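PDB 2WSI: FAD synthetase from Saccharomyces cerevisiae, which catalyses the adenylation of FMN with ATP to form the coenzyme FAD, releasing diphosphate in the last step of FAD biosynthesis. Local coordinates for residues G63-V68 with G164-D169; T104-Q109 with L131-R136. All blocks are in the same frame, centred on the assembly; numbering follows the deposited sequence.

Contact 1 of 2, residues G63-V68 with G164-D169; sequences GKDCQV and GIRHTD. With FAD (flavin-adenine dinucleotide), chain C; SO4 (sulfate ion), chain B.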
loop_
_atom_site.group_PDB
_atom_site.type_symbol
_atom_site.label_atom_id
_atom_site.label_comp_id
_atom_site.label_asym_id
_atom_site.label_seq_id
_atom_site.Cartn_x
_atom_site.Cartn_y
_atom_site.Cartn_z
ATOM N N GLY A 63 5.211 -1.359 -0.887
ATOM C CA GLY A 63 4.897 -2.074 0.357
ATOM C C GLY A 63 3.393 -2.362 0.493
ATOM O O GLY A 63 2.569 -1.835 -0.271
ATOM N N LYS A 64 3.028 -3.212 1.453
ATOM C CA LYS A 64 1.639 -3.632 1.609
ATOM C C LYS A 64 0.741 -2.429 1.903
ATOM O O LYS A 64 -0.362 -2.366 1.400
ATOM C CB LYS A 64 1.488 -4.660 2.730
ATOM C CG LYS A 64 1.910 -4.160 4.131
ATOM C CD LYS A 64 1.935 -5.384 5.117
ATOM C CE LYS A 64 1.990 -4.926 6.597
ATOM N NZ LYS A 64 3.111 -3.976 6.763
ATOM N N ASP A 65 1.209 -1.494 2.725
ATOM C CA ASP A 65 0.370 -0.382 3.148
ATOM C C ASP A 65 0.084 0.552 1.968
ATOM O O ASP A 65 -1.070 0.928 1.718
ATOM C CB ASP A 65 1.053 0.424 4.241
ATOM C CG ASP A 65 1.088 -0.289 5.597
ATOM O OD1 ASP A 65 0.440 -1.331 5.761
ATOM O OD2 ASP A 65 1.778 0.211 6.510
ATOM N N CYS A 66 1.112 0.964 1.231
ATOM C CA CYS A 66 0.778 1.899 0.152
ATOM C C CYS A 66 0.117 1.182 -1.025
ATOM O O CYS A 66 -0.658 1.803 -1.766
ATOM C CB CYS A 66 1.948 2.767 -0.277
ATOM S SG CYS A 66 3.230 1.836 -0.773
ATOM N N GLN A 67 0.334 -0.121 -1.159
ATOM C CA GLN A 67 -0.440 -0.906 -2.131
ATOM C C GLN A 67 -1.941 -0.982 -1.779
ATOM O O GLN A 67 -2.805 -0.822 -2.654
ATOM C CB GLN A 67 0.074 -2.333 -2.280
ATOM C CG GLN A 67 -0.574 -2.974 -3.542
ATOM C CD GLN A 67 -0.099 -4.368 -3.827
ATOM O OE1 GLN A 67 0.614 -4.972 -3.025
ATOM N NE2 GLN A 67 -0.518 -4.911 -4.970
ATOM N N VAL A 68 -2.267 -1.260 -0.517
ATOM C CA VAL A 68 -3.674 -1.254 -0.128
ATOM C C VAL A 68 -4.260 0.117 -0.420
ATOM O O VAL A 68 -5.342 0.225 -1.002
ATOM C CB VAL A 68 -3.881 -1.636 1.364
ATOM C CG1 VAL A 68 -5.297 -1.221 1.829
ATOM C CG2 VAL A 68 -3.670 -3.135 1.533
ATOM N N GLY A 164 0.947 6.297 2.565
ATOM C CA GLY A 164 0.257 5.140 3.128
ATOM C C GLY A 164 0.638 4.861 4.587
ATOM O O GLY A 164 0.651 3.714 5.027
ATOM N N ILE A 165 0.929 5.914 5.331
ATOM C CA ILE A 165 1.369 5.783 6.714
ATOM C C ILE A 165 0.211 5.304 7.596
ATOM O O ILE A 165 -0.926 5.629 7.362
ATOM C CB ILE A 165 1.908 7.134 7.221
ATOM C CG1 ILE A 165 2.581 7.005 8.597
ATOM C CG2 ILE A 165 0.798 8.160 7.230
ATOM C CD1 ILE A 165 3.537 8.193 8.907
ATOM N N ARG A 166 0.500 4.483 8.594
ATOM C CA ARG A 166 -0.495 4.294 9.644
ATOM C C ARG A 166 0.192 3.984 10.967
ATOM O O ARG A 166 1.393 4.080 11.063
ATOM C CB ARG A 166 -1.570 3.255 9.286
ATOM C CG ARG A 166 -1.094 2.049 8.554
ATOM C CD ARG A 166 -1.857 0.782 8.926
ATOM N NE ARG A 166 -0.955 -0.254 8.562
ATOM C CZ ARG A 166 -0.418 -1.183 9.340
ATOM N NH1 ARG A 166 -0.770 -1.436 10.606
ATOM N NH2 ARG A 166 0.460 -1.929 8.755
ATOM N N HIS A 167 -0.584 3.682 12.001
ATOM C CA HIS A 167 0.007 3.398 13.304
ATOM C C HIS A 167 0.525 1.968 13.337
ATOM O O HIS A 167 -0.235 1.007 13.169
ATOM C CB HIS A 167 -1.014 3.644 14.417
ATOM C CG HIS A 167 -1.500 5.058 14.471
ATOM N ND1 HIS A 167 -0.660 6.116 14.746
ATOM C CD2 HIS A 167 -2.725 5.593 14.262
ATOM C CE1 HIS A 167 -1.349 7.243 14.715
ATOM N NE2 HIS A 167 -2.607 6.952 14.432
ATOM N N THR A 168 1.829 1.832 13.516
ATOM C CA THR A 168 2.444 0.513 13.546
ATOM C C THR A 168 3.295 0.320 14.787
ATOM O O THR A 168 4.091 -0.611 14.856
ATOM C CB THR A 168 3.267 0.255 12.273
ATOM O OG1 THR A 168 4.395 1.142 12.231
ATOM C CG2 THR A 168 2.399 0.484 11.068
ATOM N N ASP A 169 3.120 1.221 15.749
ATOM C CA ASP A 169 3.505 0.999 17.140
ATOM C C ASP A 169 2.603 1.903 17.967
ATOM O O ASP A 169 2.012 2.827 17.425
ATOM C CB ASP A 169 4.985 1.312 17.377
ATOM C CG ASP A 169 5.350 2.750 17.038
ATOM O OD1 ASP A 169 4.490 3.649 17.186
ATOM O OD2 ASP A 169 6.519 2.985 16.641
HETATM P PA FAD C . 7.389 4.325 5.981
HETATM O O1A FAD C . 8.164 3.038 5.890
HETATM O O2A FAD C . 8.303 5.516 5.884
HETATM O O5B FAD C . 6.163 4.414 4.923
HETATM C C5B FAD C . 5.148 5.375 5.147
HETATM C C4B FAD C . 4.617 5.848 3.791
HETATM O O4B FAD C . 5.525 6.754 3.221
HETATM C C3B FAD C . 4.492 4.705 2.802
HETATM O O3B FAD C . 3.235 4.083 2.884
HETATM C C2B FAD C . 4.683 5.417 1.476
HETATM O O2B FAD C . 3.468 5.992 1.043
HETATM C C1B FAD C . 5.652 6.514 1.831
HETATM N N9A FAD C . 7.016 6.035 1.554
HETATM C C8A FAD C . 7.907 5.451 2.419
HETATM N N7A FAD C . 9.058 5.183 1.744
HETATM C C5A FAD C . 8.882 5.575 0.456
HETATM C C6A FAD C . 9.696 5.532 -0.657
HETATM N N6A FAD C . 10.948 5.040 -0.617
HETATM N N1A FAD C . 9.219 6.048 -1.827
HETATM C C2A FAD C . 7.955 6.591 -1.929
HETATM N N3A FAD C . 7.132 6.596 -0.826
HETATM C C4A FAD C . 7.616 6.122 0.343
HETATM N N1 FAD C . 7.776 13.260 9.029
HETATM C C2 FAD C . 7.691 14.384 9.809
HETATM O O2 FAD C . 8.074 14.357 10.979
HETATM N N3 FAD C . 7.183 15.548 9.287
HETATM C C4 FAD C . 6.758 15.603 7.977
HETATM O O4 FAD C . 6.302 16.679 7.577
HETATM C C4X FAD C . 6.843 14.460 7.176
HETATM N N5 FAD C . 6.423 14.466 5.849
HETATM C C5X FAD C . 6.506 13.324 5.076
HETATM C C6 FAD C . 6.088 13.319 3.745
HETATM C C7 FAD C . 6.213 12.157 2.978
HETATM C C7M FAD C . 5.784 12.123 1.540
HETATM C C8 FAD C . 6.736 11.007 3.555
HETATM C C8M FAD C . 6.853 9.744 2.754
HETATM C C9 FAD C . 7.139 11.014 4.878
HETATM C C9A FAD C . 7.039 12.163 5.637
HETATM N N10 FAD C . 7.466 12.145 6.949
HETATM C C10 FAD C . 7.345 13.283 7.721
HETATM C "C1'" FAD C . 8.005 10.871 7.542
HETATM C "C2'" FAD C . 6.857 10.027 8.138
HETATM O "O2'" FAD C . 6.028 10.748 9.019
HETATM C "C3'" FAD C . 7.352 8.774 8.855
HETATM O "O3'" FAD C . 7.976 9.145 10.061
HETATM C "C4'" FAD C . 8.325 8.000 7.986
HETATM O "O4'" FAD C . 7.796 7.846 6.685
HETATM C "C5'" FAD C . 8.575 6.609 8.569
HETATM O "O5'" FAD C . 7.344 6.059 8.999
HETATM P P FAD C . 7.004 4.503 8.754
HETATM O O1P FAD C . 8.262 3.682 8.918
HETATM O O2P FAD C . 5.843 4.080 9.625
HETATM O O3P FAD C . 6.455 4.337 7.266
HETATM S S SO4 B . 5.425 -2.015 4.918
HETATM O O1 SO4 B . 6.574 -1.310 5.455
HETATM O O2 SO4 B . 5.160 -1.495 3.581
HETATM O O3 SO4 B . 5.748 -3.440 4.843
HETATM O O4 SO4 B . 4.242 -1.723 5.719
HETATM O O HOH W 1 2.908 2.327 6.244
#
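C66 and G164 meet backbone to backbone, their CA atoms 4.4 Å apart, and this is the tight part of the contact. G164 has no side chain, and C66 CA and the FAD ribose oxygen O3B crowd the side where one would point. Its backbone N also donates to ribose O2B at 3.0 Å in an almost straight hydrogen bond (177°).

The other side is looser and polar. R166 reaches D65 with its NE–NH2 edge: NH2 lies 3.1 Å from D65 OD1, near the guanidinium plane and on the oxygen's syn lone pair, while NE gives a weak second bond. Carboxylate and guanidinium planes stand 83° apart, so this is no coplanar two-on-two pairing. T168 CG2 lies against one face of the guanidinium.

K64 bends at its last torsion (chi4 -52°), and its NZ binds sulfate O4 at 2.7 Å. That NZ is only 3.9 Å from R166 NH2; E299 forms salt bridges with both and would offset their repulsion. G63 is the N-cap of helix 64-87, in the family's glycine-rich phosphate-binding loop. A sulfate held here, probably from the crystallisation liquor, is consistent with a site for phosphate groups of ATP or the released diphosphate.

Contact 2 of 2, residues T104-Q109 with L131-R136; sequences TVFIDQ and LYESQR. With FAD (flavin-adenine dinucleotide), chain C.
S134 OG is gripped from two directions: D108 N donates to it across the contact at 2.9 Å, and the hydroxyl gives its own proton to a water 2.8 Å from OG. Its first torsion (chi1 72°) places OG between the residue's backbone N and carbonyl carbon. The serine thereby continues the pairing just past the strand ends.

Before it, residues 104-106 and 131-133 run parallel, their directions 24° apart. T104 O, F106 N and F106 O bond in turn to Y132 N, Y132 O and S134 N, the middle bond measuring 2.8 Å from F106 N to Y132 O. Helix 114-126 completes this beta-alpha-beta crossover. V105 CG2 meets Y132 CD2 on one sheet face; on the other, L131 CD1 fits against T104 CG2 and F106 CB.

The extended E133 chain runs beside the F106 ring and brings OE2 within 2.8 Å of D108 OD2. Carboxylates this close should repel, probably raising the pKa of one; R136 NE, 3.6 Å from D108 OD2, and a water bonded to OD2 may partly offset this, while E117 adds charge near OD1.

I107 N donates to adenine N1A, and adenine N6A donates to I107 O, both nearly straight at 2.9 Å, consistent with recognition of adenine, and so of ATP.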
loop_
_atom_site.group_PDB
_atom_site.type_symbol
_atom_site.label_atom_id
_atom_site.label_comp_id
_atom_site.label_asym_id
_atom_site.label_seq_id
_atom_site.Cartn_x
_atom_site.Cartn_y
_atom_site.Cartn_z
ATOM N N THR A 104 2.944 9.560 -9.695
ATOM C CA THR A 104 3.393 8.708 -8.611
ATOM C C THR A 104 4.854 9.014 -8.358
ATOM O O THR A 104 5.582 9.365 -9.288
ATOM C CB THR A 104 3.216 7.207 -8.981
ATOM O OG1 THR A 104 1.833 6.941 -9.271
ATOM C CG2 THR A 104 3.707 6.271 -7.836
ATOM N N VAL A 105 5.285 8.901 -7.101
ATOM C CA VAL A 105 6.672 9.176 -6.764
ATOM C C VAL A 105 7.232 8.026 -5.957
ATOM O O VAL A 105 6.596 7.607 -4.996
ATOM C CB VAL A 105 6.829 10.491 -5.958
ATOM C CG1 VAL A 105 5.765 10.598 -4.892
ATOM C CG2 VAL A 105 8.222 10.567 -5.308
ATOM N N PHE A 106 8.407 7.523 -6.359
ATOM C CA PHE A 106 9.078 6.438 -5.663
ATOM C C PHE A 106 10.481 6.901 -5.348
ATOM O O PHE A 106 11.232 7.262 -6.257
ATOM C CB PHE A 106 9.164 5.181 -6.537
ATOM C CG PHE A 106 10.006 4.069 -5.925
ATOM C CD1 PHE A 106 9.897 3.754 -4.572
ATOM C CD2 PHE A 106 10.897 3.343 -6.710
ATOM C CE1 PHE A 106 10.651 2.735 -4.011
ATOM C CE2 PHE A 106 11.677 2.314 -6.147
ATOM C CZ PHE A 106 11.546 2.018 -4.802
ATOM N N ILE A 107 10.851 6.893 -4.074
ATOM C CA ILE A 107 12.223 7.247 -3.744
ATOM C C ILE A 107 13.039 5.968 -3.704
ATOM O O ILE A 107 12.840 5.118 -2.832
ATOM C CB ILE A 107 12.333 8.046 -2.443
ATOM C CG1 ILE A 107 11.402 9.270 -2.481
ATOM C CG2 ILE A 107 13.796 8.484 -2.219
ATOM C CD1 ILE A 107 11.643 10.215 -3.703
ATOM N N ASP A 108 13.919 5.812 -4.693
ATOM C CA ASP A 108 14.794 4.652 -4.773
ATOM C C ASP A 108 16.106 4.963 -4.066
ATOM O O ASP A 108 16.681 6.030 -4.264
ATOM C CB ASP A 108 15.066 4.305 -6.233
ATOM C CG ASP A 108 15.659 2.920 -6.412
ATOM O OD1 ASP A 108 15.459 2.061 -5.531
ATOM O OD2 ASP A 108 16.313 2.683 -7.451
ATOM N N GLN A 109 16.591 4.021 -3.259
ATOM C CA GLN A 109 17.795 4.241 -2.460
ATOM C C GLN A 109 18.803 3.111 -2.682
ATOM O O GLN A 109 18.464 2.084 -3.261
ATOM C CB GLN A 109 17.399 4.379 -0.992
ATOM C CG GLN A 109 16.199 5.327 -0.822
ATOM C CD GLN A 109 15.693 5.419 0.617
ATOM O OE1 GLN A 109 14.969 4.542 1.096
ATOM N NE2 GLN A 109 16.066 6.490 1.304
ATOM N N LEU A 131 5.544 7.079 -13.162
ATOM C CA LEU A 131 6.465 7.013 -12.045
ATOM C C LEU A 131 7.632 7.982 -12.144
ATOM O O LEU A 131 8.443 7.902 -13.069
ATOM C CB LEU A 131 6.996 5.588 -11.951
ATOM C CG LEU A 131 7.795 5.271 -10.697
ATOM C CD1 LEU A 131 6.824 5.137 -9.497
ATOM C CD2 LEU A 131 8.557 4.006 -10.926
ATOM N N TYR A 132 7.717 8.906 -11.201
ATOM C CA TYR A 132 8.983 9.572 -10.937
ATOM C C TYR A 132 9.744 8.665 -9.994
ATOM O O TYR A 132 9.229 8.328 -8.917
ATOM C CB TYR A 132 8.752 10.910 -10.261
ATOM C CG TYR A 132 10.002 11.567 -9.714
ATOM C CD1 TYR A 132 10.776 12.419 -10.498
ATOM C CD2 TYR A 132 10.385 11.370 -8.387
ATOM C CE1 TYR A 132 11.921 13.047 -9.965
ATOM C CE2 TYR A 132 11.508 11.987 -7.848
ATOM C CZ TYR A 132 12.268 12.821 -8.631
ATOM O OH TYR A 132 13.369 13.419 -8.052
ATOM N N GLU A 133 10.949 8.253 -10.389
ATOM C CA GLU A 133 11.841 7.514 -9.486
ATOM C C GLU A 133 13.167 8.252 -9.284
ATOM O O GLU A 133 13.931 8.440 -10.234
ATOM C CB GLU A 133 12.127 6.105 -10.032
ATOM C CG GLU A 133 13.112 5.320 -9.145
ATOM C CD GLU A 133 13.297 3.862 -9.564
ATOM O OE1 GLU A 133 12.831 3.473 -10.653
ATOM O OE2 GLU A 133 13.928 3.099 -8.801
ATOM N N SER A 134 13.443 8.655 -8.050
ATOM C CA SER A 134 14.716 9.285 -7.709
ATOM C C SER A 134 15.873 8.376 -8.109
ATOM O O SER A 134 15.696 7.185 -8.306
ATOM C CB SER A 134 14.793 9.567 -6.211
ATOM O OG SER A 134 14.952 8.366 -5.490
ATOM N N GLN A 135 17.059 8.955 -8.208
ATOM C CA GLN A 135 18.261 8.227 -8.598
ATOM C C GLN A 135 18.925 7.684 -7.333
ATOM O O GLN A 135 19.166 8.440 -6.394
ATOM C CB GLN A 135 19.221 9.167 -9.339
ATOM C CG GLN A 135 18.529 10.207 -10.227
ATOM C CD GLN A 135 18.204 11.521 -9.499
ATOM O OE1 GLN A 135 17.283 11.596 -8.658
ATOM N NE2 GLN A 135 18.951 12.576 -9.842
ATOM N N ARG A 136 19.206 6.384 -7.274
ATOM C CA ARG A 136 19.644 5.800 -5.993
ATOM C C ARG A 136 20.955 6.403 -5.511
ATOM O O ARG A 136 21.086 6.758 -4.334
ATOM C CB ARG A 136 19.749 4.268 -6.043
ATOM C CG ARG A 136 20.848 3.724 -6.935
ATOM C CD ARG A 136 20.623 2.242 -7.211
ATOM N NE ARG A 136 19.770 2.038 -8.375
ATOM C CZ ARG A 136 20.222 1.823 -9.611
ATOM N NH1 ARG A 136 21.530 1.774 -9.851
ATOM N NH2 ARG A 136 19.365 1.652 -10.615
HETATM P PA FAD C . 7.389 4.325 5.981
HETATM O O1A FAD C . 8.164 3.038 5.890
HETATM O O2A FAD C . 8.303 5.516 5.884
HETATM O O5B FAD C . 6.163 4.414 4.923
HETATM C C5B FAD C . 5.148 5.375 5.147
HETATM C C4B FAD C . 4.617 5.848 3.791
HETATM O O4B FAD C . 5.525 6.754 3.221
HETATM C C3B FAD C . 4.492 4.705 2.802
HETATM O O3B FAD C . 3.235 4.083 2.884
HETATM C C2B FAD C . 4.683 5.417 1.476
HETATM O O2B FAD C . 3.468 5.992 1.043
HETATM C C1B FAD C . 5.652 6.514 1.831
HETATM N N9A FAD C . 7.016 6.035 1.554
HETATM C C8A FAD C . 7.907 5.451 2.419
HETATM N N7A FAD C . 9.058 5.183 1.744
HETATM C C5A FAD C . 8.882 5.575 0.456
HETATM C C6A FAD C . 9.696 5.532 -0.657
HETATM N N6A FAD C . 10.948 5.040 -0.617
HETATM N N1A FAD C . 9.219 6.048 -1.827
HETATM C C2A FAD C . 7.955 6.591 -1.929
HETATM N N3A FAD C . 7.132 6.596 -0.826
HETATM C C4A FAD C . 7.616 6.122 0.343
HETATM N N1 FAD C . 7.776 13.260 9.029
HETATM C C2 FAD C . 7.691 14.384 9.809
HETATM O O2 FAD C . 8.074 14.357 10.979
HETATM N N3 FAD C . 7.183 15.548 9.287
HETATM C C4 FAD C . 6.758 15.603 7.977
HETATM O O4 FAD C . 6.302 16.679 7.577
HETATM C C4X FAD C . 6.843 14.460 7.176
HETATM N N5 FAD C . 6.423 14.466 5.849
HETATM C C5X FAD C . 6.506 13.324 5.076
HETATM C C6 FAD C . 6.088 13.319 3.745
HETATM C C7 FAD C . 6.213 12.157 2.978
HETATM C C7M FAD C . 5.784 12.123 1.540
HETATM C C8 FAD C . 6.736 11.007 3.555
HETATM C C8M FAD C . 6.853 9.744 2.754
HETATM C C9 FAD C . 7.139 11.014 4.878
HETATM C C9A FAD C . 7.039 12.163 5.637
HETATM N N10 FAD C . 7.466 12.145 6.949
HETATM C C10 FAD C . 7.345 13.283 7.721
HETATM C "C1'" FAD C . 8.005 10.871 7.542
HETATM C "C2'" FAD C . 6.857 10.027 8.138
HETATM O "O2'" FAD C . 6.028 10.748 9.019
HETATM C "C3'" FAD C . 7.352 8.774 8.855
HETATM O "O3'" FAD C . 7.976 9.145 10.061
HETATM C "C4'" FAD C . 8.325 8.000 7.986
HETATM O "O4'" FAD C . 7.796 7.846 6.685
HETATM C "C5'" FAD C . 8.575 6.609 8.569
HETATM O "O5'" FAD C . 7.344 6.059 8.999
HETATM P P FAD C . 7.004 4.503 8.754
HETATM O O1P FAD C . 8.262 3.682 8.918
HETATM O O2P FAD C . 5.843 4.080 9.625
HETATM O O3P FAD C . 6.455 4.337 7.266
HETATM O O HOH W 2 17.483 8.902 -4.495
HETATM O O HOH W 3 17.139 4.905 -9.259
#

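Contact 2 is nested within the chain loop closed by contact 1: helix 64-87 leads on to strand 102-106, helix 114-126 and strand 129-133, and the chain returns through strand 160-162 to segment 164-169. The centres lie 18 Å apart and the nearest atoms about 7 Å, without touching. Both belong to the PAPS reductase domain. Contact 2 includes the outermost strand of the mixed sheet, ordered 129-133, 102-106, 56-59, 160-162, whereas contact 1 joins the start of the helix that follows strand 56-59 to the loop that follows strand 160-162. FAD spans the gap, with adenine at 104-109 and ribose at 164-169, so the two contacts position successive parts of the same nucleotide.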